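Local structure of putative branched chain amino acid ABC transporter, periplasmic amino acid-binding protein (Brucella ovis, 4XFK) at residues K351-K362 with Y372-D383; N60-V71 with A89-V98. The protein probably binds branched-chain and related small amino acids in the periplasm and delivers them to an ABC transport system. The protein carries 1 engineered substitution. All coordinates share one frame; numbering follows the deposited sequence. Where two conformers were deposited one is given.

Interaction 1: residues K351-K362 with Y372-D383. With ACT (acetate ion), chain C.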
loop_
_atom_site.group_PDB
_atom_site.type_symbol
_atom_site.label_atom_id
_atom_site.label_comp_id
_atom_site.label_asym_id
_atom_site.label_seq_id
_atom_site.Cartn_x
_atom_site.Cartn_y
_atom_site.Cartn_z
ATOM N N LYS A 351 -1.963 5.334 11.148
ATOM C CA LYS A 351 -0.903 6.305 11.408
ATOM C C LYS A 351 0.402 5.546 11.610
ATOM O O LYS A 351 0.476 4.650 12.453
ATOM C CB LYS A 351 -1.231 7.135 12.647
ATOM C CG LYS A 351 -0.204 8.216 12.922
ATOM C CD LYS A 351 -0.784 9.359 13.736
ATOM C CE LYS A 351 -0.894 9.013 15.190
ATOM N NZ LYS A 351 -1.309 10.235 15.938
ATOM N N PHE A 352 1.426 5.900 10.836
ATOM C CA PHE A 352 2.688 5.166 10.835
ATOM C C PHE A 352 3.759 6.030 10.179
ATOM O O PHE A 352 3.436 6.943 9.424
ATOM C CB PHE A 352 2.529 3.855 10.050
ATOM C CG PHE A 352 1.823 4.025 8.735
ATOM C CD1 PHE A 352 2.503 4.534 7.629
ATOM C CD2 PHE A 352 0.479 3.720 8.606
ATOM C CE1 PHE A 352 1.861 4.753 6.438
ATOM C CE2 PHE A 352 -0.176 3.927 7.402
ATOM C CZ PHE A 352 0.519 4.438 6.313
ATOM N N PRO A 353 5.038 5.748 10.463
ATOM C CA PRO A 353 6.114 6.508 9.817
ATOM C C PRO A 353 6.283 6.183 8.333
ATOM O O PRO A 353 5.885 5.114 7.862
ATOM C CB PRO A 353 7.379 6.079 10.588
ATOM C CG PRO A 353 6.918 5.274 11.735
ATOM C CD PRO A 353 5.548 4.766 11.433
ATOM N N MET A 354 6.883 7.126 7.606
ATOM C CA MET A 354 7.234 6.952 6.202
ATOM C C MET A 354 8.719 7.212 6.005
ATOM O O MET A 354 9.291 8.114 6.609
ATOM C CB MET A 354 6.411 7.897 5.325
ATOM C CG MET A 354 4.935 7.519 5.232
ATOM S SD MET A 354 4.644 5.956 4.353
ATOM C CE MET A 354 4.926 6.483 2.664
ATOM N N VAL A 355 9.339 6.416 5.148
ATOM C CA VAL A 355 10.764 6.507 4.899
ATOM C C VAL A 355 10.998 6.822 3.439
ATOM O O VAL A 355 10.572 6.075 2.555
ATOM C CB VAL A 355 11.449 5.166 5.212
ATOM C CG1 VAL A 355 12.962 5.314 5.156
ATOM C CG2 VAL A 355 11.012 4.682 6.559
ATOM N N VAL A 356 11.685 7.930 3.186
ATOM C CA VAL A 356 12.030 8.312 1.826
ATOM C C VAL A 356 13.426 7.781 1.512
ATOM O O VAL A 356 14.346 7.908 2.324
ATOM C CB VAL A 356 11.932 9.831 1.611
ATOM C CG1 VAL A 356 11.936 10.134 0.128
ATOM C CG2 VAL A 356 10.648 10.359 2.251
ATOM N N GLN A 357 13.555 7.171 0.335
ATOM C CA GLN A 357 14.702 6.336 -0.008
ATOM C C GLN A 357 15.211 6.644 -1.410
ATOM O O GLN A 357 14.417 6.954 -2.311
ATOM C CB GLN A 357 14.298 4.863 0.046
ATOM C CG GLN A 357 13.789 4.399 1.406
ATOM C CD GLN A 357 12.839 3.225 1.304
ATOM O OE1 GLN A 357 13.237 2.127 0.915
ATOM N NE2 GLN A 357 11.575 3.447 1.661
ATOM N N GLU A 358 16.526 6.533 -1.598
ATOM C CA GLU A 358 17.145 6.761 -2.902
ATOM C C GLU A 358 17.816 5.488 -3.401
ATOM O O GLU A 358 18.319 4.699 -2.606
ATOM C CB GLU A 358 18.176 7.884 -2.808
ATOM C CG GLU A 358 19.338 7.583 -1.865
ATOM C CD GLU A 358 20.333 8.715 -1.779
ATOM O OE1 GLU A 358 21.020 8.975 -2.785
ATOM O OE2 GLU A 358 20.425 9.339 -0.703
ATOM N N VAL A 359 17.826 5.286 -4.714
ATOM C CA VAL A 359 18.544 4.149 -5.279
ATOM C C VAL A 359 20.042 4.453 -5.264
ATOM O O VAL A 359 20.484 5.460 -5.824
ATOM C CB VAL A 359 18.068 3.844 -6.705
ATOM C CG1 VAL A 359 18.831 2.655 -7.274
ATOM C CG2 VAL A 359 16.557 3.581 -6.703
ATOM N N SER A 360 20.814 3.583 -4.615
ATOM C CA SER A 360 22.212 3.864 -4.315
ATOM C C SER A 360 22.997 2.575 -4.134
ATOM O O SER A 360 22.465 1.581 -3.645
ATOM C CB SER A 360 22.311 4.689 -3.030
ATOM O OG SER A 360 23.660 4.833 -2.610
ATOM N N LYS A 361 24.271 2.602 -4.512
ATOM C CA LYS A 361 25.147 1.462 -4.283
ATOM C C LYS A 361 25.443 1.301 -2.798
ATOM O O LYS A 361 25.935 0.256 -2.369
ATOM C CB LYS A 361 26.461 1.625 -5.045
ATOM C CG LYS A 361 26.341 1.437 -6.539
ATOM C CD LYS A 361 27.713 1.501 -7.179
ATOM C CE LYS A 361 27.644 1.272 -8.671
ATOM N NZ LYS A 361 29.014 1.242 -9.239
ATOM N N LYS A 362 25.153 2.336 -2.014
ATOM C CA LYS A 362 25.422 2.299 -0.582
ATOM C C LYS A 362 24.415 1.439 0.190
ATOM O O LYS A 362 24.673 1.077 1.329
ATOM C CB LYS A 362 25.449 3.713 -0.001
ATOM C CG LYS A 362 26.602 4.578 -0.501
ATOM C CD LYS A 362 26.459 6.018 -0.015
ATOM C CE LYS A 362 27.570 6.907 -0.562
ATOM N NZ LYS A 362 27.619 6.899 -2.054
ATOM N N TYR A 372 22.798 -1.885 -6.868
ATOM C CA TYR A 372 22.008 -0.827 -6.244
ATOM C C TYR A 372 20.898 -1.377 -5.361
ATOM O O TYR A 372 20.333 -2.423 -5.646
ATOM C CB TYR A 372 21.369 0.055 -7.321
ATOM C CG TYR A 372 22.371 0.854 -8.128
ATOM C CD1 TYR A 372 22.991 0.316 -9.255
ATOM C CD2 TYR A 372 22.701 2.147 -7.756
ATOM C CE1 TYR A 372 23.918 1.048 -9.983
ATOM C CE2 TYR A 372 23.620 2.888 -8.476
ATOM C CZ TYR A 372 24.224 2.338 -9.588
ATOM O OH TYR A 372 25.137 3.093 -10.290
ATOM N N GLY A 373 20.566 -0.643 -4.304
ATOM C CA GLY A 373 19.364 -0.908 -3.542
ATOM C C GLY A 373 18.785 0.393 -3.038
ATOM O O GLY A 373 19.263 1.479 -3.380
ATOM N N PHE A 374 17.767 0.284 -2.198
ATOM C CA PHE A 374 17.111 1.448 -1.636
ATOM C C PHE A 374 17.756 1.851 -0.322
ATOM O O PHE A 374 17.811 1.072 0.620
ATOM C CB PHE A 374 15.612 1.175 -1.509
ATOM C CG PHE A 374 14.936 1.069 -2.843
ATOM C CD1 PHE A 374 14.857 -0.145 -3.509
ATOM C CD2 PHE A 374 14.435 2.206 -3.469
ATOM C CE1 PHE A 374 14.263 -0.231 -4.768
ATOM C CE2 PHE A 374 13.840 2.119 -4.718
ATOM C CZ PHE A 374 13.755 0.900 -5.365
ATOM N N LEU A 375 18.269 3.077 -0.286
ATOM C CA LEU A 375 18.971 3.610 0.873
ATOM C C LEU A 375 18.091 4.691 1.487
ATOM O O LEU A 375 17.726 5.649 0.806
ATOM C CB LEU A 375 20.296 4.230 0.427
ATOM C CG LEU A 375 21.164 4.847 1.525
ATOM C CD1 LEU A 375 21.878 3.759 2.299
ATOM C CD2 LEU A 375 22.166 5.846 0.936
ATOM N N PRO A 376 17.735 4.541 2.773
ATOM C CA PRO A 376 16.878 5.544 3.416
ATOM C C PRO A 376 17.634 6.842 3.691
ATOM O O PRO A 376 18.808 6.786 4.064
ATOM C CB PRO A 376 16.490 4.871 4.737
ATOM C CG PRO A 376 17.633 3.959 5.045
ATOM C CD PRO A 376 18.180 3.494 3.716
ATOM N N PHE A 377 16.980 7.990 3.510
ATOM C CA PHE A 377 17.622 9.266 3.843
ATOM C C PHE A 377 16.773 10.209 4.700
ATOM O O PHE A 377 17.282 11.215 5.195
ATOM C CB PHE A 377 18.157 9.984 2.594
ATOM C CG PHE A 377 17.096 10.401 1.610
ATOM C CD1 PHE A 377 16.391 11.584 1.784
ATOM C CD2 PHE A 377 16.832 9.629 0.485
ATOM C CE1 PHE A 377 15.425 11.977 0.872
ATOM C CE2 PHE A 377 15.869 10.018 -0.425
ATOM C CZ PHE A 377 15.176 11.201 -0.241
ATOM N N LYS A 378 15.493 9.893 4.872
ATOM C CA LYS A 378 14.606 10.706 5.701
ATOM C C LYS A 378 13.448 9.861 6.201
ATOM O O LYS A 378 12.794 9.179 5.419
ATOM C CB LYS A 378 14.064 11.908 4.912
ATOM C CG LYS A 378 13.018 12.742 5.653
ATOM C CD LYS A 378 13.609 13.420 6.883
ATOM C CE LYS A 378 12.568 14.269 7.598
ATOM N NZ LYS A 378 13.105 14.904 8.836
ATOM N N THR A 379 13.195 9.905 7.502
ATOM C CA THR A 379 12.018 9.254 8.063
ATOM C C THR A 379 11.108 10.304 8.668
ATOM O O THR A 379 11.539 11.112 9.493
ATOM C CB THR A 379 12.381 8.231 9.144
ATOM O OG1 THR A 379 13.104 7.150 8.551
ATOM C CG2 THR A 379 11.121 7.686 9.806
ATOM N N PHE A 380 9.855 10.306 8.233
ATOM C CA PHE A 380 8.842 11.164 8.819
ATOM C C PHE A 380 8.084 10.365 9.862
ATOM O O PHE A 380 7.739 9.207 9.632
ATOM C CB PHE A 380 7.877 11.668 7.748
ATOM C CG PHE A 380 8.502 12.614 6.772
ATOM C CD1 PHE A 380 8.777 13.925 7.144
ATOM C CD2 PHE A 380 8.805 12.207 5.483
ATOM C CE1 PHE A 380 9.359 14.813 6.246
ATOM C CE2 PHE A 380 9.377 13.093 4.574
ATOM C CZ PHE A 380 9.660 14.398 4.958
ATOM N N THR A 381 7.820 10.981 11.007
ATOM C CA THR A 381 7.048 10.319 12.056
ATOM C C THR A 381 5.612 10.084 11.591
ATOM O O THR A 381 5.182 10.615 10.566
ATOM C CB THR A 381 6.981 11.171 13.337
ATOM O OG1 THR A 381 6.261 12.373 13.051
ATOM C CG2 THR A 381 8.372 11.510 13.846
ATOM N N GLY A 382 4.873 9.278 12.347
ATOM C CA GLY A 382 3.456 9.079 12.095
ATOM C C GLY A 382 2.693 10.396 12.030
ATOM O O GLY A 382 1.921 10.634 11.104
ATOM N N ASP A 383 2.935 11.279 12.996
ATOM C CA ASP A 383 2.271 12.580 12.984
ATOM C C ASP A 383 2.640 13.415 11.751
ATOM O O ASP A 383 1.804 14.136 11.201
ATOM C CB ASP A 383 2.574 13.351 14.269
ATOM C CG ASP A 383 1.826 12.797 15.470
ATOM O OD1 ASP A 383 0.726 12.239 15.273
ATOM O OD2 ASP A 383 2.331 12.921 16.607
HETATM C C ACT C . 16.783 7.296 7.874
HETATM O O ACT C . 17.519 8.311 7.828
HETATM O OXT ACT C . 15.619 7.460 7.447
HETATM C CH3 ACT C . 17.267 5.970 8.391
#
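F377 lays one face of its ring over V356 O, while its CZ atom meets V356 CG1 at 3.4 Å and its edge lies toward E358 N. The ring reaches this place because its CG sits between the backbone N and the carbonyl carbon (chi1 64°), which swings it back over the neighbouring strand. Here the antiparallel pair 354-360 and 373-380 shows how a classic beta bulge is accommodated: F377 and K378 both face V356, and V356 O takes a nearly straight bond from F377 N (2.9 Å, 175°) and a weak one from K378 N. Beyond the bulge the carboxylate of E358 stands almost perpendicular to the F377 ring. On the sheet face that carries V356, E358 and S360, V356 CG2 abuts the edge of the F380 ring, and L375 CD2 lodges between S360 OG and K362 CB.

The opposite face of the sheet carries V355, whose CG1 lies alongside P376 CB at 3.6 Å, and V359, a forked knob with CG1 on Y372 CB and CG2 on F374 CE2. Q357 sends OE1 past F374 CB to N269, while its NE2 bonds V355 O at 3.0 Å from above the carbonyl plane. Helix 251-255 covers V359, Y372 and F374.

At one end K361 CG rides over a face of the Y372 ring, 3.8 Å from its centroid; at the other, K351 NZ bridges to D383 OD1 at 2.9 Å. T379 OG1 donates to an acetate, probably from the crystallisation liquor. Main-chain bonds thus set the register and apolar groups fill both faces, while V355 O, N269 and T266 satisfy the buried Q357 amide.

Interaction 2: residues N60-V71 with A89-V98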
loop_
_atom_site.group_PDB
_atom_site.type_symbol
_atom_site.label_atom_id
_atom_site.label_comp_id
_atom_site.label_asym_id
_atom_site.label_seq_id
_atom_site.Cartn_x
_atom_site.Cartn_y
_atom_site.Cartn_z
ATOM N N ASN A 60 -9.107 -13.754 -7.780
ATOM C CA ASN A 60 -9.950 -12.869 -8.558
ATOM C C ASN A 60 -9.272 -12.535 -9.879
ATOM O O ASN A 60 -8.291 -11.784 -9.914
ATOM C CB ASN A 60 -10.249 -11.572 -7.801
ATOM C CG ASN A 60 -11.031 -10.591 -8.645
ATOM O OD1 ASN A 60 -11.764 -10.999 -9.552
ATOM N ND2 ASN A 60 -10.864 -9.298 -8.381
ATOM N N GLN A 61 -9.800 -13.091 -10.964
ATOM C CA GLN A 61 -9.223 -12.886 -12.289
ATOM C C GLN A 61 -9.967 -11.832 -13.087
ATOM O O GLN A 61 -9.605 -11.536 -14.220
ATOM C CB GLN A 61 -9.235 -14.206 -13.055
ATOM C CG GLN A 61 -8.262 -15.214 -12.484
ATOM C CD GLN A 61 -6.824 -14.845 -12.799
ATOM O OE1 GLN A 61 -6.489 -14.530 -13.945
ATOM N NE2 GLN A 61 -5.969 -14.872 -11.786
ATOM N N GLY A 62 -11.003 -11.265 -12.485
ATOM C CA GLY A 62 -11.915 -10.418 -13.224
ATOM C C GLY A 62 -12.099 -8.995 -12.736
ATOM O O GLY A 62 -13.162 -8.413 -12.947
ATOM N N GLY A 63 -11.076 -8.418 -12.106
ATOM C CA GLY A 63 -11.147 -7.023 -11.692
ATOM C C GLY A 63 -12.312 -6.748 -10.763
ATOM O O GLY A 63 -12.668 -7.594 -9.955
ATOM N N PRO A 64 -12.916 -5.559 -10.869
ATOM C CA PRO A 64 -14.040 -5.218 -9.985
ATOM C C PRO A 64 -15.258 -6.145 -10.118
ATOM O O PRO A 64 -15.872 -6.485 -9.102
ATOM C CB PRO A 64 -14.380 -3.785 -10.402
ATOM C CG PRO A 64 -13.076 -3.235 -10.892
ATOM C CD PRO A 64 -12.436 -4.389 -11.623
ATOM N N VAL A 65 -15.586 -6.563 -11.333
ATOM C CA VAL A 65 -16.695 -7.495 -11.538
ATOM C C VAL A 65 -16.413 -8.825 -10.840
ATOM O O VAL A 65 -17.267 -9.374 -10.140
ATOM C CB VAL A 65 -16.964 -7.735 -13.040
ATOM C CG1 VAL A 65 -17.935 -8.894 -13.240
ATOM C CG2 VAL A 65 -17.511 -6.469 -13.685
ATOM N N GLY A 66 -15.198 -9.332 -11.017
ATOM C CA GLY A 66 -14.791 -10.549 -10.348
ATOM C C GLY A 66 -14.839 -10.421 -8.837
ATOM O O GLY A 66 -15.264 -11.336 -8.136
ATOM N N ALA A 67 -14.408 -9.275 -8.335
ATOM C CA ALA A 67 -14.362 -9.046 -6.900
ATOM C C ALA A 67 -15.740 -9.123 -6.243
ATOM O O ALA A 67 -15.871 -9.666 -5.150
ATOM C CB ALA A 67 -13.710 -7.706 -6.610
ATOM N N ALA A 68 -16.760 -8.576 -6.898
ATOM C CA ALA A 68 -18.106 -8.611 -6.338
ATOM C C ALA A 68 -18.562 -10.060 -6.158
ATOM O O ALA A 68 -19.132 -10.431 -5.130
ATOM C CB ALA A 68 -19.080 -7.829 -7.222
ATOM N N ASP A 69 -18.274 -10.884 -7.156
ATOM C CA ASP A 69 -18.606 -12.296 -7.099
ATOM C C ASP A 69 -17.837 -12.986 -5.973
ATOM O O ASP A 69 -18.401 -13.767 -5.204
ATOM C CB ASP A 69 -18.297 -12.942 -8.451
ATOM C CG ASP A 69 -18.563 -14.428 -8.460
ATOM O OD1 ASP A 69 -19.725 -14.823 -8.697
ATOM O OD2 ASP A 69 -17.608 -15.201 -8.240
ATOM N N ARG A 70 -16.546 -12.692 -5.875
ATOM C CA ARG A 70 -15.715 -13.353 -4.882
ATOM C C ARG A 70 -16.069 -12.943 -3.450
ATOM O O ARG A 70 -16.024 -13.770 -2.539
ATOM C CB ARG A 70 -14.222 -13.137 -5.178
ATOM C CG ARG A 70 -13.750 -13.609 -6.577
ATOM C CD ARG A 70 -13.760 -15.128 -6.768
ATOM N NE ARG A 70 -15.102 -15.673 -6.964
ATOM C CZ ARG A 70 -15.464 -16.906 -6.618
ATOM N NH1 ARG A 70 -14.582 -17.740 -6.068
ATOM N NH2 ARG A 70 -16.710 -17.311 -6.825
ATOM N N VAL A 71 -16.425 -11.677 -3.247
ATOM C CA VAL A 71 -16.877 -11.233 -1.928
ATOM C C VAL A 71 -18.150 -11.968 -1.495
ATOM O O VAL A 71 -18.264 -12.413 -0.345
ATOM C CB VAL A 71 -17.086 -9.702 -1.881
ATOM C CG1 VAL A 71 -17.840 -9.287 -0.623
ATOM C CG2 VAL A 71 -15.745 -9.002 -1.952
ATOM N N ALA A 89 -9.366 0.077 -7.806
ATOM C CA ALA A 89 -10.586 -0.140 -8.578
ATOM C C ALA A 89 -11.370 -1.293 -7.954
ATOM O O ALA A 89 -12.580 -1.209 -7.731
ATOM C CB ALA A 89 -10.251 -0.429 -10.032
ATOM N N VAL A 90 -10.663 -2.371 -7.649
ATOM C CA VAL A 90 -11.264 -3.493 -6.940
ATOM C C VAL A 90 -11.723 -3.081 -5.539
ATOM O O VAL A 90 -12.832 -3.429 -5.112
ATOM C CB VAL A 90 -10.300 -4.687 -6.872
ATOM C CG1 VAL A 90 -10.790 -5.730 -5.877
ATOM C CG2 VAL A 90 -10.127 -5.311 -8.267
ATOM N N ALA A 91 -10.882 -2.341 -4.824
ATOM C CA ALA A 91 -11.214 -1.923 -3.461
ATOM C C ALA A 91 -12.483 -1.080 -3.396
ATOM O O ALA A 91 -13.262 -1.201 -2.453
ATOM C CB ALA A 91 -10.065 -1.158 -2.844
ATOM N N GLY A 92 -12.677 -0.211 -4.386
ATOM C CA GLY A 92 -13.878 0.610 -4.457
ATOM C C GLY A 92 -15.130 -0.251 -4.496
ATOM O O GLY A 92 -16.145 0.060 -3.865
ATOM N N GLN A 93 -15.057 -1.356 -5.233
ATOM C CA GLN A 93 -16.165 -2.296 -5.308
ATOM C C GLN A 93 -16.327 -3.065 -3.996
ATOM O O GLN A 93 -17.442 -3.183 -3.469
ATOM C CB GLN A 93 -15.940 -3.275 -6.460
ATOM C CG GLN A 93 -17.132 -4.157 -6.739
ATOM C CD GLN A 93 -18.321 -3.362 -7.238
ATOM O OE1 GLN A 93 -18.178 -2.455 -8.063
ATOM N NE2 GLN A 93 -19.504 -3.693 -6.739
ATOM N N ILE A 94 -15.227 -3.611 -3.478
ATOM C CA ILE A 94 -15.289 -4.395 -2.245
ATOM C C ILE A 94 -15.858 -3.568 -1.102
ATOM O O ILE A 94 -16.758 -4.013 -0.384
ATOM C CB ILE A 94 -13.903 -4.962 -1.842
ATOM C CG1 ILE A 94 -13.449 -6.024 -2.844
ATOM C CG2 ILE A 94 -13.947 -5.564 -0.428
ATOM C CD1 ILE A 94 -12.083 -6.599 -2.533
ATOM N N THR A 95 -15.350 -2.351 -0.941
ATOM C CA THR A 95 -15.775 -1.553 0.192
ATOM C C THR A 95 -17.274 -1.238 0.146
ATOM O O THR A 95 -17.949 -1.274 1.179
ATOM C CB THR A 95 -14.913 -0.286 0.377
ATOM O OG1 THR A 95 -14.922 0.063 1.762
ATOM C CG2 THR A 95 -15.415 0.904 -0.452
ATOM N N GLU A 96 -17.798 -0.985 -1.052
ATOM C CA GLU A 96 -19.213 -0.666 -1.200
ATOM C C GLU A 96 -20.088 -1.894 -0.991
ATOM O O GLU A 96 -21.125 -1.819 -0.327
ATOM C CB GLU A 96 -19.499 -0.020 -2.558
ATOM C CG GLU A 96 -19.128 1.450 -2.619
ATOM C CD GLU A 96 -19.807 2.262 -1.530
ATOM O OE1 GLU A 96 -21.054 2.222 -1.441
ATOM O OE2 GLU A 96 -19.092 2.932 -0.757
ATOM N N ASP A 97 -19.662 -3.028 -1.537
ATOM C CA ASP A 97 -20.410 -4.266 -1.342
ATOM C C ASP A 97 -20.453 -4.673 0.131
ATOM O O ASP A 97 -21.494 -5.123 0.626
ATOM C CB ASP A 97 -19.842 -5.398 -2.197
ATOM C CG ASP A 97 -20.105 -5.197 -3.679
ATOM O OD1 ASP A 97 -20.940 -4.334 -4.030
ATOM O OD2 ASP A 97 -19.472 -5.894 -4.495
ATOM N N VAL A 98 -19.337 -4.499 0.837
ATOM C CA VAL A 98 -19.303 -4.789 2.268
ATOM C C VAL A 98 -20.198 -3.819 3.049
ATOM O O VAL A 98 -20.972 -4.232 3.919
ATOM C CB VAL A 98 -17.862 -4.787 2.820
ATOM C CG1 VAL A 98 -17.882 -4.788 4.341
ATOM C CG2 VAL A 98 -17.098 -5.992 2.263
HETATM O O HOH W 1 -20.357 -8.537 -3.610
#
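A67 CB fits against V90 CG1 at 3.6 Å and also touches I94 CG1, making the close inner seam between helices 63-71 and 89-98. An alanine at this point suits two segments whose axes approach to 8.3 Å and run roughly parallel, 31° apart. V90 forks across the seam: CG1 takes the alanine, and CG2, beside the backbone N, presses on G63 C at 3.6 Å. Farther along, V71 CG2 meets I94 CG1 at 3.9 Å. I94 also reaches strands 81-84 and 111-114, so this buried side faces the parallel sheet.

N60 folds the turn leading into helix 63-76, and its ND2 faces V90 CG2. Its OD1 accepts from G62 N in an Asx turn, and ND2 donates to G63 O, close to the amide plane.

The outer side, with P64, A68, Q93 and D97 partly exposed, is polar and watered. Q93 CG, anti to the backbone N (chi1 -172°), lies near P64 O; the bend at chi2 (66°) turns the amide so that NE2 donates to D97 OD2, one turn on in the same helix, steadying the carboxylate that faces A68. That oxygen lies 3.4 Å from A68 CB, and a water donates to both D97 OD2 and A68 O, at 2.9 and 2.7 Å. With no direct hydrogen bond between the segments, cohesion rests on small apolar groups inside and a water-mediated link outside.

Overall arrangement
From the N terminus the chain lays down strand 13-18, helix 26-44 and strand 54-59 before entering interaction 2, which closes a short loop through strand 81-84 and joins two successive helices beside the parallel five-stranded sheet. The chain then builds the rest of that sheet and crosses into the mixed sheet before interaction 1 opens. There a nine-residue connection containing neither helix nor strand returns residues 372-383 against 351-362, adding strand 373-380 to the mixed sheet. The two contacts are in series, neither nested nor crossed. Their centres lie 32 Å apart on opposite sides of the chain's centre, consistent with the two-lobed architecture of periplasmic binding proteins.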